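Local coordinates for inosine-uridine preferring nucleoside hydrolase family protein (Bacillus anthracis, PDB 2C40) that belongs to the inosine-uridine preferring nucleoside hydrolase family and holds a calcium ion and alpha-D-ribofuranose in a pocket of its alpha/beta fold, at residues D13-L18 and R49-R54; W246-A251 and D297-Y302. All coordinates share one frame; numbering follows the deposited sequence. Where two conformers were deposited one is given.

The two contacts join four helices of one alpha/beta domain, whose mixed sheet is parallel from strand 62-64 across to strand 286-292. Contact 1 comes first along the chain and pairs helix 12-21 with helix 41-55; contact 2, wholly later, pairs helix 246-255 with helix 296-308. Their centres lie about 16 Å apart, yet helices 12-21 and 246-255 pack on one another, Ser-17 OG standing 3.3 Å from Val-248 CA. Each of these two helices carries, in its first turn, an aspartate bound to the same calcium ion: Asp-14 from contact 1 and Asp-247 from contact 2. In each contact, then, one helix reaches the metal and the alpha-D-ribofuranose pocket, and the other packs against it.

Contact 1: residues D13-L18 and R49-R54; sequences DDLVSL and RKIIDR. With CA (calcium ion), chain C.
Ile-51 spreads its two branches over Leu-15 and Leu-18, joining neighbouring helices of a Rossmann-like alpha/beta layer. Helix 12-21 links strands 2-8 and 27-34, a beta-alpha-beta crossover, and helix 41-55 follows strand 27-34. The two segments run nearly parallel, their axes 10.2 Å apart and inclined at 24°. A beta-branched residue suits this place because it fills two directions at once. The longer branch of Ile-51 is extended (chi2 167°), which carries CD1 to 3.7 Å from the backbone Leu-15 O and 4.0 Å from Leu-15 CG, the side chains crossing at about a right angle. Its short branch, CG2, lies 4.0 Å from Leu-18 CD2. That same leucine methyl meets Ile-52 CG1 at 4.2 Å, so Leu-18 bridges two successive isoleucines; it also touches Phe-6 of strand 2-8.

Asp-14 points elsewhere and serves the metal. It grips the calcium ion with both carboxylate oxygens, and Asp-9, Asp-247 and the backbone O of Thr-125 bind the ion as well. One turn on, Ser-17 folds back on its own helix: its OG donates to Asp-13 O at 2.6 Å, an oxygen that also accepts from Ser-17 N.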
ATOM      1  N   ASP A  13       6.827   8.897  -5.096  0.50 43.78           N
ATOM      2  CA  ASP A  13       7.272   9.601  -6.317  0.50 44.24           C
ATOM      3  C   ASP A  13       8.775   9.948  -6.313  0.50 43.34           C
ATOM      4  O   ASP A  13       9.356  10.137  -7.378  0.50 42.76           O
ATOM      5  CB  ASP A  13       6.348  10.792  -6.707  0.50 44.92           C
ATOM      6  CG  ASP A  13       6.338  11.903  -5.697  0.50 47.41           C
ATOM      7  OD1 ASP A  13       7.122  11.798  -4.724  0.50 49.87           O
ATOM      8  OD2 ASP A  13       5.549  12.881  -5.886  0.50 49.43           O
ATOM      9  N   ASP A  14       9.392   9.995  -5.126  1.00 42.97           N
ATOM     10  CA  ASP A  14      10.849  10.077  -4.989  1.00 42.69           C
ATOM     11  C   ASP A  14      11.505   8.821  -5.524  1.00 42.22           C
ATOM     12  O   ASP A  14      12.508   8.863  -6.213  1.00 42.21           O
ATOM     13  CB  ASP A  14      11.259  10.216  -3.511  1.00 41.40           C
ATOM     14  CG  ASP A  14      10.819  11.535  -2.894  1.00 43.38           C
ATOM     15  OD1 ASP A  14      11.539  12.553  -3.048  1.00 44.39           O
ATOM     16  OD2 ASP A  14       9.739  11.577  -2.262  1.00 44.29           O
ATOM     17  N   LEU A  15      10.949   7.689  -5.148  1.00 41.42           N
ATOM     18  CA  LEU A  15      11.513   6.400  -5.520  1.00 41.50           C
ATOM     19  C   LEU A  15      11.259   6.085  -6.994  1.00 41.20           C
ATOM     20  O   LEU A  15      12.105   5.477  -7.687  1.00 41.53           O
ATOM     21  CB  LEU A  15      10.921   5.294  -4.652  1.00 40.18           C
ATOM     22  CG  LEU A  15      11.553   4.736  -3.379  1.00 43.43           C
ATOM     23  CD1 LEU A  15      12.734   5.479  -2.705  1.00 41.55           C
ATOM     24  CD2 LEU A  15      10.431   4.386  -2.355  1.00 43.06           C
ATOM     25  N   VAL A  16      10.096   6.465  -7.466  1.00 40.53           N
ATOM     26  CA  VAL A  16       9.807   6.370  -8.889  1.00 41.01           C
ATOM     27  C   VAL A  16      10.755   7.275  -9.697  1.00 40.89           C
ATOM     28  O   VAL A  16      11.157   6.940 -10.818  1.00 40.15           O
ATOM     29  CB  VAL A  16       8.334   6.688  -9.168  1.00 40.11           C
ATOM     30  CG1 VAL A  16       8.138   6.960 -10.627  1.00 41.35           C
ATOM     31  CG2 VAL A  16       7.449   5.523  -8.673  1.00 38.20           C
ATOM     32  N   SER A  17      11.103   8.424  -9.113  1.00 41.49           N
ATOM     33  CA  SER A  17      11.969   9.394  -9.769  1.00 41.32           C
ATOM     34  C   SER A  17      13.357   8.795  -9.897  1.00 42.03           C
ATOM     35  O   SER A  17      13.963   8.885 -10.942  1.00 42.44           O
ATOM     36  CB  SER A  17      12.061  10.702  -8.957  1.00 42.32           C
ATOM     37  OG  SER A  17      10.894  11.514  -9.011  1.00 39.96           O
ATOM     38  N   LEU A  18      13.863   8.179  -8.825  1.00 41.72           N
ATOM     39  CA  LEU A  18      15.126   7.482  -8.888  1.00 41.36           C
ATOM     40  C   LEU A  18      15.156   6.468 -10.024  1.00 41.82           C
ATOM     41  O   LEU A  18      16.066   6.465 -10.862  1.00 41.26           O
ATOM     42  CB  LEU A  18      15.413   6.785  -7.562  1.00 41.58           C
ATOM     43  CG  LEU A  18      16.700   5.972  -7.511  1.00 40.91           C
ATOM     44  CD1 LEU A  18      17.899   6.854  -7.659  1.00 38.52           C
ATOM     45  CD2 LEU A  18      16.765   5.190  -6.215  1.00 41.34           C
ATOM     46  N   ARG A  49      18.627   1.512  -2.798  1.00 41.65           N
ATOM     47  CA  ARG A  49      19.692   0.586  -3.148  1.00 41.96           C
ATOM     48  C   ARG A  49      19.247  -0.539  -4.065  1.00 41.10           C
ATOM     49  O   ARG A  49      19.955  -0.878  -5.003  1.00 40.56           O
ATOM     50  CB  ARG A  49      20.360   0.040  -1.885  1.00 42.17           C
ATOM     51  CG  ARG A  49      21.147   1.148  -1.122  1.00 42.33           C
ATOM     52  CD  ARG A  49      21.374   0.761   0.324  1.00 43.65           C
ATOM     53  NE  ARG A  49      22.272  -0.373   0.409  1.00 46.15           N
ATOM     54  CZ  ARG A  49      22.369  -1.221   1.437  1.00 47.85           C
ATOM     55  NH1 ARG A  49      21.567  -1.126   2.484  1.00 49.79           N
ATOM     56  NH2 ARG A  49      23.289  -2.192   1.400  1.00 45.81           N
ATOM     57  N   LYS A  50      18.081  -1.110  -3.783  1.00 41.57           N
ATOM     58  CA  LYS A  50      17.507  -2.195  -4.610  1.00 41.28           C
ATOM     59  C   LYS A  50      17.072  -1.679  -6.001  1.00 41.17           C
ATOM     60  O   LYS A  50      17.095  -2.399  -6.997  1.00 40.21           O
ATOM     61  CB  LYS A  50      16.295  -2.831  -3.911  1.00 41.40           C
ATOM     62  CG  LYS A  50      16.573  -3.441  -2.526  1.00 41.85           C
ATOM     63  CD  LYS A  50      15.362  -4.133  -1.969  1.00 41.27           C
ATOM     64  CE  LYS A  50      15.557  -4.448  -0.511  1.00 42.75           C
ATOM     65  NZ  LYS A  50      14.330  -5.038   0.056  1.00 42.79           N
ATOM     66  N   ILE A  51      16.669  -0.425  -6.061  1.00 41.97           N
ATOM     67  CA  ILE A  51      16.262   0.165  -7.346  1.00 42.76           C
ATOM     68  C   ILE A  51      17.493   0.349  -8.227  1.00 42.53           C
ATOM     69  O   ILE A  51      17.455   0.064  -9.421  1.00 42.98           O
ATOM     70  CB  ILE A  51      15.484   1.476  -7.156  1.00 42.05           C
ATOM     71  CG1 ILE A  51      14.114   1.158  -6.589  1.00 42.85           C
ATOM     72  CG2 ILE A  51      15.320   2.212  -8.498  1.00 44.26           C
ATOM     73  CD1 ILE A  51      13.319   2.367  -6.036  1.00 42.51           C
ATOM     74  N   ILE A  52      18.583   0.803  -7.616  1.00 42.39           N
ATOM     75  CA  ILE A  52      19.837   1.006  -8.325  1.00 41.79           C
ATOM     76  C   ILE A  52      20.363  -0.365  -8.762  1.00 42.57           C
ATOM     77  O   ILE A  52      20.733  -0.531  -9.913  1.00 42.79           O
ATOM     78  CB  ILE A  52      20.847   1.750  -7.455  1.00 41.38           C
ATOM     79  CG1 ILE A  52      20.357   3.158  -7.151  1.00 38.98           C
ATOM     80  CG2 ILE A  52      22.212   1.851  -8.148  1.00 40.47           C
ATOM     81  CD1 ILE A  52      21.120   3.801  -5.989  1.00 38.61           C
ATOM     82  N   ASP A  53      20.335  -1.361  -7.870  1.00 42.36           N
ATOM     83  CA  ASP A  53      20.719  -2.713  -8.255  1.00 42.26           C
ATOM     84  C   ASP A  53      19.955  -3.237  -9.470  1.00 41.88           C
ATOM     85  O   ASP A  53      20.558  -3.690 -10.444  1.00 41.75           O
ATOM     86  CB  ASP A  53      20.464  -3.727  -7.126  1.00 42.71           C
ATOM     87  CG  ASP A  53      21.475  -3.644  -6.011  1.00 42.00           C
ATOM     88  OD1 ASP A  53      22.295  -2.727  -6.000  1.00 41.47           O
ATOM     89  OD2 ASP A  53      21.428  -4.496  -5.109  1.00 46.07           O
ATOM     90  N   ARG A  54      18.632  -3.210  -9.396  0.50 41.51           N
ATOM     91  CA  ARG A  54      17.821  -3.842 -10.431  0.50 41.43           C
ATOM     92  C   ARG A  54      17.806  -3.029 -11.727  0.50 41.92           C
ATOM     93  O   ARG A  54      17.904  -3.600 -12.824  0.50 42.11           O
ATOM     94  CB  ARG A  54      16.399  -4.060  -9.949  0.50 41.05           C
ATOM     95  CG  ARG A  54      15.510  -4.773 -10.962  0.50 40.10           C
ATOM     96  CD  ARG A  54      15.131  -6.180 -10.520  0.50 36.73           C
ATOM     97  NE  ARG A  54      14.569  -6.959 -11.627  0.50 36.42           N
ATOM     98  CZ  ARG A  54      13.778  -8.029 -11.490  0.50 36.03           C
ATOM     99  NH1 ARG A  54      13.411  -8.449 -10.274  0.50 31.11           N
ATOM    100  NH2 ARG A  54      13.328  -8.666 -12.577  0.50 36.02           N
TER
HETATM  101 CA    CA C1311       9.345  13.925  -1.913  1.00 31.23          CA
HETATM  102  O   HOH W   1       8.673  15.256   0.057  1.00 26.66           O

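Contact 2: residues W246-A251 and D297-Y302. With CA (calcium ion), chain C; RIB (alpha-D-ribofuranose), chain D.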
ATOM      1  N   TRP A 246       4.570  15.414  -8.418  1.00 45.16           N
ATOM      2  CA  TRP A 246       5.420  16.578  -8.239  1.00 46.13           C
ATOM      3  C   TRP A 246       6.887  16.302  -8.372  1.00 44.76           C
ATOM      4  O   TRP A 246       7.578  17.014  -9.071  1.00 44.66           O
ATOM      5  CB  TRP A 246       5.215  17.159  -6.870  1.00 47.92           C
ATOM      6  CG  TRP A 246       3.956  17.826  -6.756  1.00 49.70           C
ATOM      7  CD1 TRP A 246       3.630  19.022  -7.284  1.00 50.59           C
ATOM      8  CD2 TRP A 246       2.822  17.356  -6.053  1.00 49.66           C
ATOM      9  NE1 TRP A 246       2.330  19.328  -6.971  1.00 51.41           N
ATOM     10  CE2 TRP A 246       1.811  18.326  -6.205  1.00 49.03           C
ATOM     11  CE3 TRP A 246       2.544  16.187  -5.349  1.00 51.55           C
ATOM     12  CZ2 TRP A 246       0.535  18.193  -5.637  1.00 49.98           C
ATOM     13  CZ3 TRP A 246       1.271  16.047  -4.789  1.00 51.99           C
ATOM     14  CH2 TRP A 246       0.287  17.050  -4.939  1.00 50.10           C
ATOM     15  N   ASP A 247       7.345  15.262  -7.699  1.00 43.03           N
ATOM     16  CA  ASP A 247       8.753  14.890  -7.726  1.00 43.14           C
ATOM     17  C   ASP A 247       9.207  14.324  -9.094  1.00 42.89           C
ATOM     18  O   ASP A 247      10.309  14.619  -9.559  1.00 41.20           O
ATOM     19  CB  ASP A 247       9.033  13.904  -6.607  1.00 43.32           C
ATOM     20  CG  ASP A 247       8.686  14.476  -5.238  1.00 45.59           C
ATOM     21  OD1 ASP A 247       8.512  15.727  -5.123  1.00 47.44           O
ATOM     22  OD2 ASP A 247       8.650  13.694  -4.269  1.00 47.87           O
ATOM     23  N   VAL A 248       8.329  13.537  -9.724  1.00 42.83           N
ATOM     24  CA  VAL A 248       8.609  12.906 -10.992  1.00 42.79           C
ATOM     25  C   VAL A 248       8.760  14.007 -12.057  1.00 42.68           C
ATOM     26  O   VAL A 248       9.611  13.887 -12.934  1.00 42.72           O
ATOM     27  CB  VAL A 248       7.520  11.871 -11.385  1.00 42.63           C
ATOM     28  CG1 VAL A 248       7.749  11.343 -12.758  1.00 44.29           C
ATOM     29  CG2 VAL A 248       7.523  10.684 -10.427  1.00 43.87           C
ATOM     30  N   LEU A 249       7.940  15.047 -11.966  1.00 42.27           N
ATOM     31  CA  LEU A 249       7.980  16.149 -12.878  1.00 43.11           C
ATOM     32  C   LEU A 249       9.261  16.963 -12.682  1.00 43.29           C
ATOM     33  O   LEU A 249       9.837  17.462 -13.642  1.00 43.20           O
ATOM     34  CB  LEU A 249       6.797  17.057 -12.661  1.00 43.03           C
ATOM     35  CG  LEU A 249       6.560  18.261 -13.576  1.00 45.78           C
ATOM     36  CD1 LEU A 249       7.018  19.503 -12.903  1.00 46.94           C
ATOM     37  CD2 LEU A 249       7.161  18.119 -14.994  1.00 47.32           C
ATOM     38  N   THR A 250       9.652  17.134 -11.426  1.00 42.50           N
ATOM     39  CA  THR A 250      10.912  17.789 -11.064  1.00 42.75           C
ATOM     40  C   THR A 250      12.095  17.075 -11.701  1.00 42.29           C
ATOM     41  O   THR A 250      12.948  17.727 -12.314  1.00 41.26           O
ATOM     42  CB  THR A 250      11.095  17.837  -9.525  1.00 42.80           C
ATOM     43  OG1 THR A 250       9.938  18.447  -8.914  1.00 43.05           O
ATOM     44  CG2 THR A 250      12.317  18.618  -9.142  1.00 42.61           C
ATOM     45  N   ALA A 251      12.111  15.751 -11.573  1.00 42.25           N
ATOM     46  CA  ALA A 251      13.165  14.892 -12.133  1.00 42.86           C
ATOM     47  C   ALA A 251      13.143  14.871 -13.656  1.00 43.23           C
ATOM     48  O   ALA A 251      14.200  14.850 -14.287  1.00 43.42           O
ATOM     49  CB  ALA A 251      13.019  13.484 -11.592  1.00 43.82           C
ATOM     50  N   ASP A 297       0.965  15.555 -22.756  1.00 40.76           N
ATOM     51  CA  ASP A 297       1.239  14.393 -23.601  1.00 41.51           C
ATOM     52  C   ASP A 297       2.732  14.058 -23.627  1.00 41.85           C
ATOM     53  O   ASP A 297       3.108  12.914 -23.522  1.00 41.88           O
ATOM     54  CB  ASP A 297       0.692  14.589 -25.044  1.00 40.22           C
ATOM     55  CG  ASP A 297      -0.835  14.593 -25.104  1.00 39.97           C
ATOM     56  OD1 ASP A 297      -1.462  14.270 -24.099  1.00 40.52           O
ATOM     57  OD2 ASP A 297      -1.440  14.916 -26.154  1.00 38.84           O
ATOM     58  N   ARG A 298       3.578  15.061 -23.780  1.00 42.78           N
ATOM     59  CA  ARG A 298       5.019  14.809 -23.777  1.00 43.46           C
ATOM     60  C   ARG A 298       5.511  14.314 -22.441  1.00 42.95           C
ATOM     61  O   ARG A 298       6.348  13.427 -22.376  1.00 42.87           O
ATOM     62  CB  ARG A 298       5.767  16.056 -24.173  1.00 43.98           C
ATOM     63  CG  ARG A 298       5.505  16.419 -25.629  1.00 46.23           C
ATOM     64  CD  ARG A 298       6.807  16.657 -26.351  1.00 50.61           C
ATOM     65  NE  ARG A 298       7.238  18.030 -26.215  1.00 52.66           N
ATOM     66  CZ  ARG A 298       8.499  18.451 -26.071  1.00 54.69           C
ATOM     67  NH1 ARG A 298       9.532  17.615 -25.962  1.00 54.71           N
ATOM     68  NH2 ARG A 298       8.716  19.754 -26.019  1.00 54.40           N
ATOM     69  N   PHE A 299       4.997  14.885 -21.368  1.00 42.81           N
ATOM     70  CA  PHE A 299       5.417  14.463 -20.007  1.00 42.53           C
ATOM     71  C   PHE A 299       5.111  12.988 -19.804  1.00 42.02           C
ATOM     72  O   PHE A 299       5.988  12.183 -19.501  1.00 42.91           O
ATOM     73  CB  PHE A 299       4.732  15.321 -18.935  1.00 42.60           C
ATOM     74  CG  PHE A 299       5.001  14.862 -17.552  1.00 43.50           C
ATOM     75  CD1 PHE A 299       3.959  14.392 -16.738  1.00 42.09           C
ATOM     76  CD2 PHE A 299       6.304  14.841 -17.072  1.00 43.04           C
ATOM     77  CE1 PHE A 299       4.210  13.978 -15.456  1.00 44.57           C
ATOM     78  CE2 PHE A 299       6.580  14.389 -15.782  1.00 44.29           C
ATOM     79  CZ  PHE A 299       5.551  13.948 -14.975  1.00 46.00           C
ATOM     80  N   PHE A 300       3.867  12.617 -19.992  1.00 41.39           N
ATOM     81  CA  PHE A 300       3.474  11.228 -19.796  1.00 41.47           C
ATOM     82  C   PHE A 300       4.075  10.284 -20.816  1.00 41.22           C
ATOM     83  O   PHE A 300       4.398   9.172 -20.460  1.00 40.37           O
ATOM     84  CB  PHE A 300       1.942  11.095 -19.740  1.00 41.46           C
ATOM     85  CG  PHE A 300       1.370  11.635 -18.484  1.00 41.63           C
ATOM     86  CD1 PHE A 300       0.621  12.814 -18.474  1.00 43.55           C
ATOM     87  CD2 PHE A 300       1.643  11.008 -17.293  1.00 40.82           C
ATOM     88  CE1 PHE A 300       0.108  13.321 -17.276  1.00 43.98           C
ATOM     89  CE2 PHE A 300       1.146  11.501 -16.099  1.00 43.71           C
ATOM     90  CZ  PHE A 300       0.381  12.660 -16.078  1.00 42.79           C
ATOM     91  N   ASP A 301       4.252  10.715 -22.065  1.00 40.96           N
ATOM     92  CA  ASP A 301       4.958   9.873 -23.049  1.00 41.10           C
ATOM     93  C   ASP A 301       6.433   9.657 -22.643  1.00 40.89           C
ATOM     94  O   ASP A 301       7.005   8.595 -22.805  1.00 40.39           O
ATOM     95  CB  ASP A 301       4.898  10.500 -24.433  1.00 40.76           C
ATOM     96  CG  ASP A 301       5.564   9.650 -25.470  1.00 40.90           C
ATOM     97  OD1 ASP A 301       5.021   8.573 -25.799  1.00 41.30           O
ATOM     98  OD2 ASP A 301       6.631  10.064 -25.978  1.00 42.47           O
ATOM     99  N   TYR A 302       7.033  10.687 -22.100  1.00 41.56           N
ATOM    100  CA  TYR A 302       8.439  10.639 -21.723  1.00 41.94           C
ATOM    101  C   TYR A 302       8.685   9.592 -20.618  1.00 42.52           C
ATOM    102  O   TYR A 302       9.558   8.734 -20.727  1.00 42.81           O
ATOM    103  CB  TYR A 302       8.853  12.033 -21.271  1.00 41.75           C
ATOM    104  CG  TYR A 302      10.254  12.181 -20.782  1.00 41.82           C
ATOM    105  CD1 TYR A 302      10.512  12.818 -19.578  1.00 40.93           C
ATOM    106  CD2 TYR A 302      11.324  11.694 -21.522  1.00 41.31           C
ATOM    107  CE1 TYR A 302      11.808  12.997 -19.140  1.00 41.76           C
ATOM    108  CE2 TYR A 302      12.621  11.857 -21.094  1.00 42.03           C
ATOM    109  CZ  TYR A 302      12.858  12.502 -19.894  1.00 43.45           C
ATOM    110  OH  TYR A 302      14.152  12.653 -19.441  1.00 42.97           O
TER
HETATM  111 CA    CA C1311       9.345  13.925  -1.913  1.00 31.23          CA
HETATM  112  O5  RIB D1312       4.667  18.786  -0.824  1.00 44.29           O
HETATM  113  C5  RIB D1312       4.828  17.758  -1.842  1.00 48.59           C
HETATM  114  C4  RIB D1312       5.869  16.756  -1.339  1.00 50.48           C
HETATM  115  O4  RIB D1312       5.287  16.097  -0.194  1.00 52.51           O
HETATM  116  C3  RIB D1312       6.380  15.671  -2.309  1.00 50.30           C
HETATM  117  O3  RIB D1312       7.775  15.968  -2.643  1.00 42.52           O
HETATM  118  C2  RIB D1312       6.085  14.273  -1.604  1.00 51.77           C
HETATM  119  O2  RIB D1312       7.091  13.163  -1.485  1.00 45.22           O
HETATM  120  C1  RIB D1312       5.566  14.673  -0.199  1.00 51.66           C
HETATM  121  O   HOH W   1       8.673  15.256   0.057  1.00 26.66           O
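Phe-299 pushes the far end of its ring against Val-248 and Leu-249, packing helix 296-308 on helix 246-255 within the alpha/beta fold of the nucleoside hydrolase family. With CG anti to the backbone N (chi1 174°), the ring extends from its helix toward the partner. CE2 comes within 3.7 Å of Leu-249 CA: the long, flat side chain reaches across to the partner's backbone. Leu-249 CA and Val-248 CG1 both approach the ring obliquely, the latter meeting Phe-299 CZ at 4.1 Å. Leu-249 likewise has CG anti to its backbone N (chi1 -176°), which puts CD2 beside the ring, 3.9 Å from Phe-299 CE2. Both side chains cross that of Phe-299 at about a right angle. No hydrogen bond joins the segments; the buried contact is entirely apolar. The ring also touches its neighbour in sequence, Phe-299 CD1 standing 3.8 Å above the centre of the Phe-300 ring, and Phe-300 in turn meets His-296.

On helix 246-255 the polar side chains serve other ends. Thr-250, which touches Val-149 and Met-151 of strand 145-151, settles its hydroxyl within the helix: OG1 donates to Trp-246 O at 2.8 Å, and Thr-250 N reaches that oxygen from the opposite face of the carbonyl plane. Trp-246 holds its ring by NE1, bonded to Leu-196 O, and lies obliquely beside C5 of alpha-D-ribofuranose.

In the first turn a carboxylate suits position 247 because it can meet metal and sugar together. Asp-247 OD2 binds the calcium ion, to which the sugar's O2 and O3 are also coordinated, and lies 2.9 Å from ribofuranose O3. Asp-247 OD1 is closer still to that same O3, at 2.6 Å.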